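Local coordinates for exotoxin type A (Streptococcus pyogenes phage T12, PDB 1FNU), which probably acts as a secreted superantigen toxin, the phage-encoded scarlet fever toxin of the staphylococcal and streptococcal toxin family, at residues R11-Y22 with Y160-T169. Sequence-based numbering, arbitrary orientation.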
ATOM      1  N   ARG A  11      17.559 -19.428 -13.053  1.00 29.45           N
ATOM      2  CA  ARG A  11      18.966 -19.417 -12.641  1.00 28.69           C
ATOM      3  C   ARG A  11      19.078 -18.448 -11.483  1.00 28.01           C
ATOM      4  O   ARG A  11      18.639 -17.278 -11.600  1.00 27.98           O
ATOM      5  CB  ARG A  11      19.859 -18.960 -13.826  1.00 28.88           C
ATOM      6  CG  ARG A  11      20.012 -19.971 -15.092  1.00 29.13           C
ATOM      7  CD  ARG A  11      20.685 -19.238 -16.345  1.00 29.25           C
ATOM      8  NE  ARG A  11      21.772 -18.447 -15.750  1.00 29.52           N
ATOM      9  CZ  ARG A  11      22.370 -17.345 -16.235  1.00 29.51           C
ATOM     10  NH1 ARG A  11      22.046 -16.784 -17.406  1.00 29.48           N
ATOM     11  NH2 ARG A  11      23.263 -16.758 -15.452  1.00 29.51           N
ATOM     12  N   SER A  12      19.630 -18.913 -10.365  1.00 27.33           N
ATOM     13  CA  SER A  12      19.784 -18.051  -9.160  1.00 26.72           C
ATOM     14  C   SER A  12      20.713 -16.842  -9.354  1.00 26.20           C
ATOM     15  O   SER A  12      20.550 -15.828  -8.692  1.00 25.99           O
ATOM     16  CB  SER A  12      20.349 -18.841  -7.956  1.00 26.73           C
ATOM     17  OG  SER A  12      21.732 -19.198  -8.150  1.00 26.82           O
ATOM     18  N   SER A  13      21.688 -16.974 -10.256  1.00 25.64           N
ATOM     19  CA  SER A  13      22.681 -15.897 -10.451  1.00 25.15           C
ATOM     20  C   SER A  13      22.120 -14.663 -11.165  1.00 24.73           C
ATOM     21  O   SER A  13      22.767 -13.673 -11.176  1.00 24.78           O
ATOM     22  CB  SER A  13      23.936 -16.442 -11.150  1.00 25.07           C
ATOM     23  OG  SER A  13      23.605 -16.961 -12.406  1.00 25.10           O
ATOM     24  N   LEU A  14      20.904 -14.752 -11.705  1.00 24.28           N
ATOM     25  CA  LEU A  14      20.225 -13.637 -12.339  1.00 23.79           C
ATOM     26  C   LEU A  14      19.373 -12.878 -11.280  1.00 23.54           C
ATOM     27  O   LEU A  14      19.141 -11.658 -11.397  1.00 23.49           O
ATOM     28  CB  LEU A  14      19.275 -14.127 -13.441  1.00 23.89           C
ATOM     29  CG  LEU A  14      19.845 -14.734 -14.750  1.00 23.96           C
ATOM     30  CD1 LEU A  14      18.774 -15.303 -15.707  1.00 23.85           C
ATOM     31  CD2 LEU A  14      20.662 -13.677 -15.465  1.00 24.02           C
ATOM     32  N   VAL A  15      18.948 -13.581 -10.227  1.00 23.04           N
ATOM     33  CA  VAL A  15      18.117 -12.976  -9.183  1.00 22.47           C
ATOM     34  C   VAL A  15      18.703 -11.751  -8.429  1.00 22.25           C
ATOM     35  O   VAL A  15      19.791 -11.758  -7.877  1.00 21.97           O
ATOM     36  CB  VAL A  15      17.693 -14.057  -8.140  1.00 22.46           C
ATOM     37  CG1 VAL A  15      16.642 -13.480  -7.157  1.00 22.42           C
ATOM     38  CG2 VAL A  15      17.135 -15.297  -8.854  1.00 22.18           C
ATOM     39  N   LYS A  16      17.898 -10.703  -8.378  1.00 21.89           N
ATOM     40  CA  LYS A  16      18.236  -9.520  -7.605  1.00 21.39           C
ATOM     41  C   LYS A  16      17.560  -9.713  -6.216  1.00 20.96           C
ATOM     42  O   LYS A  16      16.372 -10.024  -6.090  1.00 20.78           O
ATOM     43  CB  LYS A  16      17.740  -8.244  -8.361  1.00 21.81           C
ATOM     44  CG  LYS A  16      17.451  -7.027  -7.514  1.00 22.30           C
ATOM     45  CD  LYS A  16      17.778  -5.644  -8.215  1.00 23.07           C
ATOM     46  CE  LYS A  16      17.122  -5.307  -9.588  1.00 23.35           C
ATOM     47  NZ  LYS A  16      15.621  -4.757  -9.478  1.00 23.82           N
ATOM     48  N   ASN A  17      18.349  -9.601  -5.162  1.00 20.48           N
ATOM     49  CA  ASN A  17      17.813  -9.747  -3.818  1.00 20.12           C
ATOM     50  C   ASN A  17      17.412 -11.171  -3.424  1.00 19.78           C
ATOM     51  O   ASN A  17      16.304 -11.394  -2.872  1.00 19.78           O
ATOM     52  CB  ASN A  17      16.598  -8.795  -3.574  1.00 20.13           C
ATOM     53  CG  ASN A  17      17.001  -7.271  -3.536  1.00 20.14           C
ATOM     54  OD1 ASN A  17      18.070  -6.873  -3.013  1.00 20.10           O
ATOM     55  ND2 ASN A  17      16.129  -6.437  -4.068  1.00 20.07           N
ATOM     56  N   LEU A  18      18.277 -12.134  -3.735  1.00 19.28           N
ATOM     57  CA  LEU A  18      17.978 -13.503  -3.415  1.00 18.90           C
ATOM     58  C   LEU A  18      17.878 -13.681  -1.919  1.00 18.50           C
ATOM     59  O   LEU A  18      17.254 -14.640  -1.480  1.00 18.55           O
ATOM     60  CB  LEU A  18      19.051 -14.450  -3.998  1.00 18.84           C
ATOM     61  CG  LEU A  18      18.821 -15.955  -3.908  1.00 18.91           C
ATOM     62  CD1 LEU A  18      17.491 -16.374  -4.541  1.00 18.56           C
ATOM     63  CD2 LEU A  18      19.966 -16.669  -4.712  1.00 18.87           C
ATOM     64  N   GLN A  19      18.495 -12.803  -1.132  1.00 17.92           N
ATOM     65  CA  GLN A  19      18.411 -12.891   0.295  1.00 17.69           C
ATOM     66  C   GLN A  19      16.920 -13.006   0.770  1.00 17.56           C
ATOM     67  O   GLN A  19      16.677 -13.608   1.811  1.00 17.32           O
ATOM     68  CB  GLN A  19      19.083 -11.668   0.985  1.00 17.95           C
ATOM     69  CG  GLN A  19      18.242 -10.377   0.822  1.00 17.93           C
ATOM     70  CD  GLN A  19      18.711  -9.577  -0.367  1.00 18.12           C
ATOM     71  OE1 GLN A  19      19.449 -10.084  -1.224  1.00 17.81           O
ATOM     72  NE2 GLN A  19      18.300  -8.312  -0.433  1.00 18.30           N
ATOM     73  N   ASN A  20      15.981 -12.417   0.007  1.00 17.47           N
ATOM     74  CA  ASN A  20      14.533 -12.444   0.341  1.00 17.59           C
ATOM     75  C   ASN A  20      13.905 -13.851   0.218  1.00 17.56           C
ATOM     76  O   ASN A  20      12.850 -14.067   0.789  1.00 17.71           O
ATOM     77  CB  ASN A  20      13.715 -11.392  -0.475  1.00 17.25           C
ATOM     78  CG  ASN A  20      14.118  -9.953  -0.090  1.00 17.39           C
ATOM     79  OD1 ASN A  20      14.640  -9.752   0.986  1.00 17.50           O
ATOM     80  ND2 ASN A  20      13.887  -8.985  -0.963  1.00 16.99           N
ATOM     81  N   ILE A  21      14.565 -14.780  -0.502  1.00 17.55           N
ATOM     82  CA  ILE A  21      14.128 -16.203  -0.538  1.00 17.61           C
ATOM     83  C   ILE A  21      14.828 -16.786   0.719  1.00 17.55           C
ATOM     84  O   ILE A  21      14.214 -17.490   1.508  1.00 17.41           O
ATOM     85  CB  ILE A  21      14.613 -16.910  -1.793  1.00 17.73           C
ATOM     86  CG1 ILE A  21      14.000 -16.260  -3.026  1.00 17.66           C
ATOM     87  CG2 ILE A  21      14.262 -18.448  -1.751  1.00 17.37           C
ATOM     88  CD1 ILE A  21      12.441 -16.344  -3.107  1.00 17.65           C
ATOM     89  N   TYR A  22      16.099 -16.458   0.919  1.00 17.60           N
ATOM     90  CA  TYR A  22      16.847 -16.895   2.108  1.00 17.63           C
ATOM     91  C   TYR A  22      16.083 -16.655   3.455  1.00 17.76           C
ATOM     92  O   TYR A  22      16.018 -17.544   4.315  1.00 17.55           O
ATOM     93  CB  TYR A  22      18.241 -16.178   2.223  1.00 17.50           C
ATOM     94  CG  TYR A  22      18.946 -16.369   3.603  1.00 17.70           C
ATOM     95  CD1 TYR A  22      19.534 -17.612   3.985  1.00 17.56           C
ATOM     96  CD2 TYR A  22      18.967 -15.333   4.555  1.00 17.64           C
ATOM     97  CE1 TYR A  22      20.095 -17.799   5.220  1.00 17.75           C
ATOM     98  CE2 TYR A  22      19.546 -15.525   5.852  1.00 17.66           C
ATOM     99  CZ  TYR A  22      20.104 -16.757   6.171  1.00 17.80           C
ATOM    100  OH  TYR A  22      20.718 -16.965   7.419  1.00 18.06           O
ATOM    101  N   TYR A 160      20.617 -21.499   0.354  1.00 21.74           N
ATOM    102  CA  TYR A 160      20.393 -20.041   0.321  1.00 21.71           C
ATOM    103  C   TYR A 160      21.351 -19.378   1.343  1.00 21.65           C
ATOM    104  O   TYR A 160      21.812 -20.031   2.330  1.00 21.59           O
ATOM    105  CB  TYR A 160      18.911 -19.677   0.679  1.00 21.44           C
ATOM    106  CG  TYR A 160      17.794 -20.270  -0.197  1.00 21.26           C
ATOM    107  CD1 TYR A 160      17.734 -20.043  -1.567  1.00 21.10           C
ATOM    108  CD2 TYR A 160      16.792 -21.092   0.353  1.00 21.15           C
ATOM    109  CE1 TYR A 160      16.743 -20.598  -2.355  1.00 20.89           C
ATOM    110  CE2 TYR A 160      15.773 -21.655  -0.458  1.00 20.97           C
ATOM    111  CZ  TYR A 160      15.753 -21.400  -1.808  1.00 20.90           C
ATOM    112  OH  TYR A 160      14.781 -21.921  -2.627  1.00 20.68           O
ATOM    113  N   THR A 161      21.701 -18.111   1.108  1.00 21.80           N
ATOM    114  CA  THR A 161      22.499 -17.391   2.083  1.00 21.77           C
ATOM    115  C   THR A 161      21.976 -15.953   2.025  1.00 21.97           C
ATOM    116  O   THR A 161      21.201 -15.613   1.185  1.00 21.93           O
ATOM    117  CB  THR A 161      24.041 -17.293   1.754  1.00 21.70           C
ATOM    118  OG1 THR A 161      24.202 -16.412   0.663  1.00 21.24           O
ATOM    119  CG2 THR A 161      24.725 -18.670   1.351  1.00 21.49           C
ATOM    120  N   ASN A 162      22.436 -15.110   2.927  1.00 22.38           N
ATOM    121  CA  ASN A 162      22.079 -13.712   2.856  1.00 22.78           C
ATOM    122  C   ASN A 162      23.064 -13.247   1.723  1.00 23.06           C
ATOM    123  O   ASN A 162      24.087 -12.618   1.967  1.00 23.16           O
ATOM    124  CB  ASN A 162      22.388 -13.029   4.188  1.00 22.80           C
ATOM    125  CG  ASN A 162      21.992 -11.579   4.177  1.00 22.80           C
ATOM    126  OD1 ASN A 162      21.291 -11.143   3.288  1.00 22.95           O
ATOM    127  ND2 ASN A 162      22.427 -10.828   5.178  1.00 22.89           N
ATOM    128  N   GLY A 163      22.718 -13.568   0.490  1.00 23.38           N
ATOM    129  CA  GLY A 163      23.590 -13.310  -0.636  1.00 23.71           C
ATOM    130  C   GLY A 163      23.331 -14.361  -1.702  1.00 23.95           C
ATOM    131  O   GLY A 163      22.213 -14.854  -1.768  1.00 23.95           O
ATOM    132  N   PRO A 164      24.315 -14.840  -2.492  1.00 24.20           N
ATOM    133  CA  PRO A 164      23.836 -15.799  -3.472  1.00 24.35           C
ATOM    134  C   PRO A 164      23.852 -17.211  -2.951  1.00 24.52           C
ATOM    135  O   PRO A 164      24.234 -17.442  -1.809  1.00 24.40           O
ATOM    136  CB  PRO A 164      24.747 -15.537  -4.651  1.00 24.39           C
ATOM    137  CG  PRO A 164      26.076 -15.277  -3.977  1.00 24.42           C
ATOM    138  CD  PRO A 164      25.776 -14.876  -2.511  1.00 24.27           C
ATOM    139  N   SER A 165      23.349 -18.126  -3.763  1.00 24.82           N
ATOM    140  CA  SER A 165      23.266 -19.544  -3.385  1.00 25.15           C
ATOM    141  C   SER A 165      24.447 -20.283  -3.958  1.00 25.50           C
ATOM    142  O   SER A 165      24.986 -19.849  -4.928  1.00 25.56           O
ATOM    143  CB  SER A 165      22.003 -20.173  -4.004  1.00 25.25           C
ATOM    144  OG  SER A 165      22.030 -21.616  -3.979  1.00 25.39           O
ATOM    145  N   LYS A 166      24.847 -21.413  -3.370  1.00 25.92           N
ATOM    146  CA  LYS A 166      25.939 -22.230  -3.960  1.00 26.35           C
ATOM    147  C   LYS A 166      25.428 -22.905  -5.285  1.00 26.40           C
ATOM    148  O   LYS A 166      26.225 -23.301  -6.181  1.00 26.60           O
ATOM    149  CB  LYS A 166      26.368 -23.303  -2.915  1.00 26.53           C
ATOM    150  CG  LYS A 166      27.423 -24.285  -3.356  1.00 26.91           C
ATOM    151  CD  LYS A 166      27.826 -25.024  -2.105  1.00 27.21           C
ATOM    152  CE  LYS A 166      28.417 -26.418  -2.362  1.00 27.23           C
ATOM    153  NZ  LYS A 166      29.012 -26.838  -1.059  1.00 27.54           N
ATOM    154  N   TYR A 167      24.106 -22.992  -5.450  1.00 26.30           N
ATOM    155  CA  TYR A 167      23.516 -23.642  -6.622  1.00 26.22           C
ATOM    156  C   TYR A 167      22.989 -22.695  -7.679  1.00 26.21           C
ATOM    157  O   TYR A 167      22.502 -21.616  -7.360  1.00 26.35           O
ATOM    158  CB  TYR A 167      22.399 -24.583  -6.159  1.00 26.16           C
ATOM    159  CG  TYR A 167      22.946 -25.539  -5.148  1.00 26.22           C
ATOM    160  CD1 TYR A 167      23.920 -26.469  -5.510  1.00 26.28           C
ATOM    161  CD2 TYR A 167      22.671 -25.377  -3.792  1.00 26.35           C
ATOM    162  CE1 TYR A 167      24.630 -27.211  -4.532  1.00 26.28           C
ATOM    163  CE2 TYR A 167      23.382 -26.111  -2.791  1.00 26.24           C
ATOM    164  CZ  TYR A 167      24.353 -27.004  -3.202  1.00 26.27           C
ATOM    165  OH  TYR A 167      25.114 -27.610  -2.276  1.00 26.48           O
ATOM    166  N   GLU A 168      23.081 -23.115  -8.935  1.00 26.09           N
ATOM    167  CA  GLU A 168      22.609 -22.311 -10.052  1.00 25.92           C
ATOM    168  C   GLU A 168      21.132 -22.611 -10.289  1.00 25.83           C
ATOM    169  O   GLU A 168      20.340 -21.726 -10.541  1.00 25.48           O
ATOM    170  CB  GLU A 168      23.466 -22.638 -11.301  1.00 26.06           C
ATOM    171  CG  GLU A 168      23.133 -21.839 -12.556  1.00 26.32           C
ATOM    172  CD  GLU A 168      23.370 -20.341 -12.419  1.00 26.54           C
ATOM    173  OE1 GLU A 168      23.771 -19.817 -11.345  1.00 26.62           O
ATOM    174  OE2 GLU A 168      23.136 -19.653 -13.423  1.00 26.89           O
ATOM    175  N   THR A 169      20.763 -23.886 -10.231  1.00 25.73           N
ATOM    176  CA  THR A 169      19.373 -24.175 -10.432  1.00 25.73           C
ATOM    177  C   THR A 169      18.991 -25.195  -9.395  1.00 25.76           C
ATOM    178  O   THR A 169      19.858 -25.848  -8.821  1.00 25.57           O
ATOM    179  CB  THR A 169      19.054 -24.655 -11.825  1.00 25.65           C
ATOM    180  OG1 THR A 169      19.706 -25.890 -12.089  1.00 25.63           O
ATOM    181  CG2 THR A 169      19.457 -23.640 -12.847  1.00 25.80           C
TER
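Arg11 and Glu168 run alongside each other in a salt bridge that joins the N-terminal segment 11-22 to segment 160-169 of the beta-grasp domain, part of the connection from helix 142-157 into strand 169-176. Arg11 NE meets Glu168 OE2 at 3.0 Å, with the oxygen close to the guanidinium plane. Ser13 OG donates to the syn lone pair of Glu168 OE2 (2.9 Å) and accepts from Arg11 NH2, closing a small ring of bonds in which two donors grip one carboxylate oxygen; a bend at chi2 (63°) brings Glu168 back to this pair. Beside it Ser12 is gripped twice: its N donates to Glu168 O (2.9 Å) and its OG to Tyr167 O. At the other end, Leu18 and the start of the following helix rest on the loop. The Tyr22 ring lies over the backbone at Thr161 and Asn162, with Asn162 N above its centre, while Leu18 CD2 packs against Ser165. Tyr160, its hydroxyl bonded to Phe186 O, takes Ile21 CG2 over its ring face, 3.5 Å from the centroid. Farther out, Ser165 OG accepts from Tyr167 N in an ST turn just before Glu168 and is also hydrogen-bonded to Leu159 O. Glu168 and Thr169 form a classic beta bulge opposite Thr219, where Thr169 OG1 is hydrogen-bonded to Thr219 OG1.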